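Local coordinates for Na-K-Cl cotransporter (Methanosarcina acetivorans, PDB 3G40), which is the C-terminal cytoplasmic domain of a prokaryotic SLC12A-family transporter that probably moves cations together with chloride across the membrane, at residues I112-L117 with G140-S145; H248-D253 with S270-A275; L40-Y45 with S190-S195. One frame throughout, in Å; residues are numbered along the deposited sequence.

Interaction 1 of 3, residues I112-L117 with G140-S145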
# COMPACT_ATOMS: atom_id res chain seq x y z
N ILE A 112 -2.15 -15.81 -16.93
CA ILE A 112 -3.28 -15.03 -16.43
C ILE A 112 -3.04 -13.55 -16.73
O ILE A 112 -1.98 -13.02 -16.41
CB ILE A 112 -3.40 -15.18 -14.91
CG1 ILE A 112 -3.61 -16.65 -14.53
CG2 ILE A 112 -4.51 -14.27 -14.34
CD1 ILE A 112 -3.38 -16.94 -13.06
N LEU A 113 -4.02 -12.89 -17.32
CA LEU A 113 -3.92 -11.46 -17.59
C LEU A 113 -4.31 -10.63 -16.36
O LEU A 113 -5.42 -10.76 -15.85
CB LEU A 113 -4.84 -11.08 -18.76
CG LEU A 113 -4.84 -9.60 -19.14
CD1 LEU A 113 -3.44 -9.15 -19.59
CD2 LEU A 113 -5.85 -9.36 -20.24
N PHE A 114 -3.40 -9.78 -15.90
CA PHE A 114 -3.64 -8.93 -14.73
C PHE A 114 -3.95 -7.49 -15.14
O PHE A 114 -3.09 -6.79 -15.68
CB PHE A 114 -2.45 -8.97 -13.78
CG PHE A 114 -2.69 -8.27 -12.47
CD1 PHE A 114 -3.06 -9.00 -11.35
CD2 PHE A 114 -2.55 -6.89 -12.36
CE1 PHE A 114 -3.29 -8.37 -10.12
CE2 PHE A 114 -2.79 -6.25 -11.13
CZ PHE A 114 -3.16 -7.00 -10.01
N LEU A 115 -5.18 -7.05 -14.86
CA LEU A 115 -5.63 -5.71 -15.24
C LEU A 115 -6.04 -4.92 -14.03
O LEU A 115 -6.62 -5.45 -13.08
CB LEU A 115 -6.82 -5.79 -16.19
CG LEU A 115 -6.66 -6.58 -17.49
CD1 LEU A 115 -7.99 -6.70 -18.18
CD2 LEU A 115 -5.64 -5.89 -18.39
N ARG A 116 -5.76 -3.63 -14.08
CA ARG A 116 -6.22 -2.70 -13.07
C ARG A 116 -7.53 -2.09 -13.54
O ARG A 116 -7.70 -1.75 -14.72
CB ARG A 116 -5.15 -1.63 -12.84
CG ARG A 116 -5.49 -0.56 -11.82
CD ARG A 116 -4.44 0.54 -11.82
NE ARG A 116 -5.01 1.81 -11.38
CZ ARG A 116 -5.41 2.77 -12.21
NH1 ARG A 116 -5.27 2.61 -13.52
NH2 ARG A 116 -5.93 3.89 -11.74
N LEU A 117 -8.49 -1.97 -12.63
CA LEU A 117 -9.75 -1.31 -12.93
C LEU A 117 -9.62 0.15 -12.53
O LEU A 117 -9.59 0.48 -11.34
CB LEU A 117 -10.91 -1.98 -12.15
CG LEU A 117 -12.34 -1.51 -12.42
CD1 LEU A 117 -12.74 -1.70 -13.88
CD2 LEU A 117 -13.32 -2.24 -11.50
N GLY A 140 -6.77 -16.88 -18.11
CA GLY A 140 -7.60 -16.35 -17.04
C GLY A 140 -7.39 -14.85 -16.96
O GLY A 140 -6.44 -14.31 -17.54
N VAL A 141 -8.29 -14.17 -16.27
CA VAL A 141 -8.16 -12.73 -16.07
C VAL A 141 -8.34 -12.38 -14.59
O VAL A 141 -9.25 -12.89 -13.93
CB VAL A 141 -9.20 -11.94 -16.91
CG1 VAL A 141 -9.09 -10.44 -16.63
CG2 VAL A 141 -9.00 -12.22 -18.40
N LEU A 142 -7.44 -11.54 -14.08
CA LEU A 142 -7.60 -10.95 -12.75
C LEU A 142 -7.82 -9.46 -12.94
O LEU A 142 -7.00 -8.78 -13.55
CB LEU A 142 -6.37 -11.18 -11.89
CG LEU A 142 -6.11 -12.62 -11.43
CD1 LEU A 142 -4.79 -12.72 -10.69
CD2 LEU A 142 -7.28 -13.12 -10.54
N LEU A 143 -8.94 -8.95 -12.44
CA LEU A 143 -9.21 -7.53 -12.54
C LEU A 143 -9.19 -6.91 -11.15
O LEU A 143 -10.00 -7.26 -10.28
CB LEU A 143 -10.55 -7.29 -13.25
CG LEU A 143 -11.05 -5.85 -13.37
CD1 LEU A 143 -10.20 -5.03 -14.36
CD2 LEU A 143 -12.52 -5.84 -13.76
N PHE A 144 -8.24 -6.02 -10.92
CA PHE A 144 -7.96 -5.52 -9.58
C PHE A 144 -8.53 -4.12 -9.35
O PHE A 144 -8.23 -3.18 -10.09
CB PHE A 144 -6.45 -5.57 -9.34
CG PHE A 144 -6.02 -5.07 -7.99
CD1 PHE A 144 -6.72 -5.42 -6.83
CD2 PHE A 144 -4.88 -4.30 -7.87
CE1 PHE A 144 -6.29 -4.97 -5.59
CE2 PHE A 144 -4.44 -3.85 -6.64
CZ PHE A 144 -5.15 -4.18 -5.49
N SER A 145 -9.36 -3.98 -8.32
CA SER A 145 -9.95 -2.68 -8.02
C SER A 145 -9.47 -2.24 -6.65
O SER A 145 -10.07 -2.57 -5.62
CB SER A 145 -11.48 -2.77 -8.10
OG SER A 145 -12.08 -1.50 -7.88
O HOH W 1 -11.55 0.58 -9.46

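Interaction 2 of 3, residues H248-D253 with S270-A275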
# COMPACT_ATOMS: atom_id res chain seq x y z
N HIS A 248 -11.74 -8.45 -0.91
CA HIS A 248 -12.85 -9.29 -1.37
C HIS A 248 -12.49 -9.87 -2.74
O HIS A 248 -12.15 -9.13 -3.66
CB HIS A 248 -14.10 -8.44 -1.52
CG HIS A 248 -14.57 -7.84 -0.24
ND1 HIS A 248 -15.49 -8.47 0.58
CD2 HIS A 248 -14.26 -6.67 0.37
CE1 HIS A 248 -15.72 -7.71 1.64
NE2 HIS A 248 -14.99 -6.61 1.53
N ILE A 249 -12.55 -11.20 -2.86
CA ILE A 249 -12.36 -11.88 -4.13
C ILE A 249 -13.71 -12.33 -4.68
O ILE A 249 -14.48 -13.01 -3.99
CB ILE A 249 -11.44 -13.12 -3.96
CG1 ILE A 249 -10.09 -12.68 -3.36
CG2 ILE A 249 -11.26 -13.87 -5.30
CD1 ILE A 249 -9.23 -13.82 -2.89
N PHE A 250 -14.01 -11.90 -5.91
CA PHE A 250 -15.24 -12.29 -6.60
C PHE A 250 -14.87 -13.04 -7.87
O PHE A 250 -13.74 -12.95 -8.35
CB PHE A 250 -16.05 -11.06 -6.99
CG PHE A 250 -16.57 -10.26 -5.82
CD1 PHE A 250 -15.82 -9.22 -5.29
CD2 PHE A 250 -17.80 -10.54 -5.27
CE1 PHE A 250 -16.29 -8.48 -4.20
CE2 PHE A 250 -18.29 -9.80 -4.18
CZ PHE A 250 -17.52 -8.78 -3.65
N SER A 251 -15.83 -13.76 -8.44
CA SER A 251 -15.67 -14.23 -9.81
C SER A 251 -16.01 -13.09 -10.76
O SER A 251 -16.84 -12.24 -10.43
CB SER A 251 -16.57 -15.44 -10.07
OG SER A 251 -16.08 -16.55 -9.34
N LEU A 252 -15.32 -13.04 -11.90
CA LEU A 252 -15.56 -12.04 -12.94
C LEU A 252 -16.38 -12.67 -14.07
O LEU A 252 -15.98 -13.68 -14.65
CB LEU A 252 -14.21 -11.52 -13.49
CG LEU A 252 -14.22 -10.53 -14.66
CD1 LEU A 252 -14.99 -9.28 -14.29
CD2 LEU A 252 -12.77 -10.17 -15.05
N ASP A 253 -17.54 -12.08 -14.36
CA ASP A 253 -18.40 -12.55 -15.45
C ASP A 253 -17.64 -12.39 -16.77
O ASP A 253 -16.98 -11.37 -16.97
CB ASP A 253 -19.68 -11.71 -15.47
CG ASP A 253 -20.71 -12.19 -16.49
OD1 ASP A 253 -20.33 -12.82 -17.50
OD2 ASP A 253 -21.91 -11.92 -16.29
N SER A 270 -13.14 -1.28 0.86
CA SER A 270 -11.85 -1.96 0.78
C SER A 270 -11.65 -2.56 -0.62
O SER A 270 -12.57 -2.56 -1.44
CB SER A 270 -11.78 -3.05 1.84
OG SER A 270 -12.75 -4.02 1.58
N SER A 271 -10.47 -3.11 -0.87
CA SER A 271 -10.14 -3.56 -2.22
C SER A 271 -10.86 -4.84 -2.66
O SER A 271 -11.20 -5.70 -1.86
CB SER A 271 -8.63 -3.73 -2.40
OG SER A 271 -7.96 -2.49 -2.22
N CYS A 272 -11.10 -4.93 -3.96
CA CYS A 272 -11.76 -6.06 -4.57
C CYS A 272 -10.94 -6.57 -5.74
O CYS A 272 -10.33 -5.79 -6.47
CB CYS A 272 -13.15 -5.64 -5.07
SG CYS A 272 -14.31 -5.23 -3.74
N ILE A 273 -10.92 -7.88 -5.93
CA ILE A 273 -10.32 -8.45 -7.12
C ILE A 273 -11.33 -9.42 -7.75
O ILE A 273 -12.06 -10.11 -7.03
CB ILE A 273 -8.93 -9.10 -6.83
CG1 ILE A 273 -8.17 -9.40 -8.13
CG2 ILE A 273 -9.07 -10.33 -5.95
CD1 ILE A 273 -6.67 -9.66 -7.92
N PHE A 274 -11.40 -9.41 -9.07
CA PHE A 274 -12.40 -10.18 -9.82
C PHE A 274 -11.69 -11.15 -10.74
O PHE A 274 -10.85 -10.75 -11.55
CB PHE A 274 -13.32 -9.24 -10.60
CG PHE A 274 -13.98 -8.20 -9.75
CD1 PHE A 274 -13.30 -7.05 -9.39
CD2 PHE A 274 -15.28 -8.41 -9.26
CE1 PHE A 274 -13.91 -6.10 -8.57
CE2 PHE A 274 -15.89 -7.46 -8.45
CZ PHE A 274 -15.21 -6.31 -8.10
N ALA A 275 -12.03 -12.42 -10.61
CA ALA A 275 -11.30 -13.48 -11.29
C ALA A 275 -12.16 -14.25 -12.30
O ALA A 275 -13.17 -14.86 -11.94
CB ALA A 275 -10.69 -14.42 -10.28
O HOH W 2 -14.79 -4.67 3.52

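Interaction 3 of 3, residues L40-Y45 with S190-S195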
# COMPACT_ATOMS: atom_id res chain seq x y z
N LEU A 40 1.48 -8.17 -6.69
CA LEU A 40 1.78 -9.09 -7.78
C LEU A 40 2.70 -10.18 -7.24
O LEU A 40 2.55 -11.35 -7.58
CB LEU A 40 2.47 -8.34 -8.95
CG LEU A 40 1.56 -7.36 -9.69
CD1 LEU A 40 2.34 -6.41 -10.63
CD2 LEU A 40 0.48 -8.11 -10.45
N ARG A 41 3.67 -9.79 -6.41
CA ARG A 41 4.56 -10.78 -5.81
C ARG A 41 3.78 -11.78 -4.91
O ARG A 41 4.04 -12.99 -4.94
CB ARG A 41 5.63 -10.08 -5.00
CG ARG A 41 6.66 -11.00 -4.38
CD ARG A 41 7.26 -10.29 -3.20
NE ARG A 41 6.20 -9.92 -2.26
CZ ARG A 41 6.32 -8.99 -1.32
NH1 ARG A 41 7.47 -8.33 -1.18
NH2 ARG A 41 5.29 -8.73 -0.50
N ASP A 42 2.85 -11.27 -4.11
CA ASP A 42 2.06 -12.13 -3.21
C ASP A 42 1.20 -13.12 -3.99
O ASP A 42 0.92 -14.21 -3.51
CB ASP A 42 1.17 -11.27 -2.29
CG ASP A 42 1.97 -10.42 -1.33
OD1 ASP A 42 3.15 -10.74 -1.05
OD2 ASP A 42 1.42 -9.40 -0.86
N ILE A 43 0.79 -12.74 -5.20
CA ILE A 43 0.00 -13.64 -6.04
C ILE A 43 0.87 -14.76 -6.64
O ILE A 43 0.41 -15.88 -6.83
CB ILE A 43 -0.72 -12.87 -7.16
CG1 ILE A 43 -1.86 -12.03 -6.59
CG2 ILE A 43 -1.23 -13.83 -8.24
CD1 ILE A 43 -2.43 -11.00 -7.60
N THR A 44 2.13 -14.44 -6.91
CA THR A 44 2.99 -15.33 -7.70
C THR A 44 4.05 -16.11 -6.90
O THR A 44 4.60 -17.10 -7.38
CB THR A 44 3.71 -14.55 -8.84
OG1 THR A 44 4.37 -13.41 -8.29
CG2 THR A 44 2.70 -14.06 -9.87
N TYR A 45 4.36 -15.65 -5.69
CA TYR A 45 5.37 -16.31 -4.85
C TYR A 45 4.86 -17.63 -4.26
O TYR A 45 3.74 -17.70 -3.76
CB TYR A 45 5.80 -15.38 -3.71
CG TYR A 45 6.82 -16.01 -2.80
CD1 TYR A 45 6.43 -16.66 -1.63
CD2 TYR A 45 8.16 -15.95 -3.10
CE1 TYR A 45 7.37 -17.25 -0.80
CE2 TYR A 45 9.10 -16.52 -2.28
CZ TYR A 45 8.71 -17.17 -1.13
OH TYR A 45 9.67 -17.74 -0.33
N SER A 190 -2.21 -17.78 2.17
CA SER A 190 -0.94 -18.35 2.58
C SER A 190 0.18 -17.29 2.63
O SER A 190 0.93 -17.22 3.60
CB SER A 190 -0.59 -19.52 1.64
OG SER A 190 0.80 -19.76 1.61
N ASN A 191 0.28 -16.45 1.60
CA ASN A 191 1.35 -15.45 1.57
C ASN A 191 1.17 -14.28 2.56
O ASN A 191 2.14 -13.77 3.09
CB ASN A 191 1.59 -14.95 0.14
CG ASN A 191 2.35 -15.97 -0.69
OD1 ASN A 191 3.02 -16.84 -0.14
ND2 ASN A 191 2.24 -15.88 -2.01
N TRP A 192 -0.08 -13.88 2.82
CA TRP A 192 -0.38 -12.84 3.82
C TRP A 192 -0.49 -13.39 5.23
O TRP A 192 -0.46 -12.63 6.21
CB TRP A 192 -1.70 -12.13 3.50
CG TRP A 192 -1.69 -11.27 2.28
CD1 TRP A 192 -0.61 -10.99 1.46
CD2 TRP A 192 -2.80 -10.55 1.74
NE1 TRP A 192 -1.00 -10.14 0.44
CE2 TRP A 192 -2.33 -9.85 0.60
CE3 TRP A 192 -4.14 -10.42 2.11
CZ2 TRP A 192 -3.17 -9.05 -0.18
CZ3 TRP A 192 -4.97 -9.62 1.34
CH2 TRP A 192 -4.48 -8.94 0.21
N LYS A 193 -0.64 -14.71 5.34
CA LYS A 193 -0.98 -15.33 6.63
C LYS A 193 -2.22 -14.65 7.19
O LYS A 193 -2.28 -14.30 8.36
CB LYS A 193 0.18 -15.25 7.61
CG LYS A 193 1.39 -16.06 7.17
CD LYS A 193 2.46 -16.13 8.24
CE LYS A 193 3.59 -17.05 7.82
NZ LYS A 193 4.66 -17.16 8.85
N ALA A 194 -3.21 -14.49 6.32
CA ALA A 194 -4.48 -13.85 6.63
C ALA A 194 -5.55 -14.88 6.97
O ALA A 194 -5.38 -16.07 6.70
CB ALA A 194 -4.93 -13.00 5.42
N SER A 195 -6.65 -14.43 7.57
CA SER A 195 -7.82 -15.29 7.76
C SER A 195 -8.71 -15.27 6.53
O SER A 195 -8.92 -14.22 5.92
CB SER A 195 -8.63 -14.84 8.99
OG SER A 195 -7.82 -14.93 10.13

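Interaction 1 of 3, residues I112-L117 with G140-S145
Strands 112-116 and 140-145 are the two parallel strands of a beta-alpha-beta unit whose connecting helix is 124-136. I112 pairs with G140 and F114 with L142, in a register that runs on to R116 with F144. L113 and L115 each give one N-H and one C=O to the partner strand. The L115 N-H points almost straight at L142 O (2.8 Å, 178°). L117 N closes the row on F144 O at 2.8 Å.

On one face, I112 CG2 rests on L142 CG at 3.7 Å. With CG anti to the backbone N (chi1 -172°), the F114 ring passes L142 CB with CD1, and its far atom CZ reaches F144 CB at 3.6 Å. Helix 30-44 covers this ring through T36, F39, L40 and I43.

On the other face, L143 CD1 meets L115 CB at 3.9 Å. L115 and L113 also meet I130 of helix 124-136. L117, just beyond its strand, turns toward the partner segment and meets L143 CD1 with CB (3.8 Å).

Where the strands end, one water bridges L117 O and S145 OG, donating to L117 O. The five direct hydrogen bonds are all backbone to backbone, and the side chains add mainly apolar contact.

Interaction 2 of 3, residues H248-D253 with S270-A275
The rings of F250 and F274 lie side by side with planes 15° apart. They are slid past each other, with centroids 5.3 Å apart, so they barely overlap. The closest ring atoms are F250 CD1 and F274 CE2, at 3.6 Å; F250 CB touches F274 CD2 at the same distance. C272 SG sits at the edge of the F250 ring, 3.8 Å from CE1, in a Cys sulfur-aromatic contact. W161 of the neighbouring strand stacks on F250. The H248 ring has S270 OG and a water in its plane at the edge, and C272 SG stands oblique to it. The W161 ring also meets that of H248, the planes about 30° apart.

These strands, 247-251 and 271-276, are the parallel pair of a beta-alpha-beta unit connected by helix 258-268. That helix covers F274 with A261 and L264. On the opposite face of the sheet, I249 CG1 meets I273 CG2 at 3.6 Å, and helix 179-192 packs on I249.

Backbone bonds run from H248 N to S271 O through to L252 N and A275 O. In the last of these, L252 N sits above the carbonyl plane of A275. L252 CB also packs against F274 CB at 3.8 Å, the two side chains crossing at about a right angle.

An alanine at F250 would probably leave the W161 ring without its stacking partner and open a gap beside C272 SG and F274 CE2.

H248 ND1 is hydrogen-bonded to W161 NE1, and S270 OG to A245 O. With OG between its backbone N and carbonyl carbon (chi1 64°), S270 brings OG to the H248 ring edge. The water joins the two residues, 2.8 Å from H248 NE2 and 2.9 Å from S270 OG, to which it donates.

Interaction 3 of 3, residues L40-Y45 with S190-S195
Hydrogen bonds from N191 and W192 carry this contact. The amide nitrogen of N191 serves two backbone carbonyls of the other segment. ND2 gives one bond to D42 O (2.6 Å) and a nearly straight one to Y45 O (2.9 Å, 175°). Both oxygens lie in the amide plane of N191. The two bonds therefore fix the rotation of the amide. Y45 O also accepts from K187 NZ, so a lysine shares this carbonyl.

The third side-chain bond runs from W192 NE1 to D42 OD2, at 2.8 Å. The carboxylate group stands at the indole edge, and the two planes are 86° apart. The bond lies near the ring plane, but it meets OD2 from above the carboxylate plane. The N-H...O angle is 147°, so the bond is bent.

The residues belong to the C-terminal ends of two helices, 30-44 and 179-192. Y45 and K193 are the first residues to leave helical geometry after them. N191 thus bonds to one carbonyl in the last turn of the other helix, D42 O, and to one just past its end, Y45 O. One helix comes from the first part of the C-terminal domain sequence and the other from the second, so the contact joins these two regions.

Charge adds to the grip on D42. R41 NH2 forms a salt bridge with D42 OD1 at 3.0 Å, on the syn side but tilted out of the carboxylate plane. R41 NE makes a weak bond to the same oxygen. Each carboxylate oxygen thus has a donor. R41 also forms salt bridges through NH1 with E78 and D38.

Van der Waals contact is slight. The Y45 ring turns its edge to N191 OD1, with CD1 3.7 Å away, and Q155 touches both D42 and W192.

In the fold
Interactions 1 and 2 are beta-alpha-beta pairs in one ten-stranded mixed sheet, with centres about 9 Å apart. Strands 140-145 and 271-276 are antiparallel neighbours there. Their edges meet through probable hydrogen bonds, L143 N to F274 O and S145 N to C272 O, both 2.8 Å. This seam joins the first and second regions of the C-terminal domain within the sheet. Interaction 3 joins the same regions through helix ends, its centre about 16 Å from each of the others. It touches interaction 1, where I43 CD1 lies 3.7 Å from F114 CE1. It does not touch interaction 2; their nearest atoms are about 4 Å apart. Thus sheet and helices both connect the two regions.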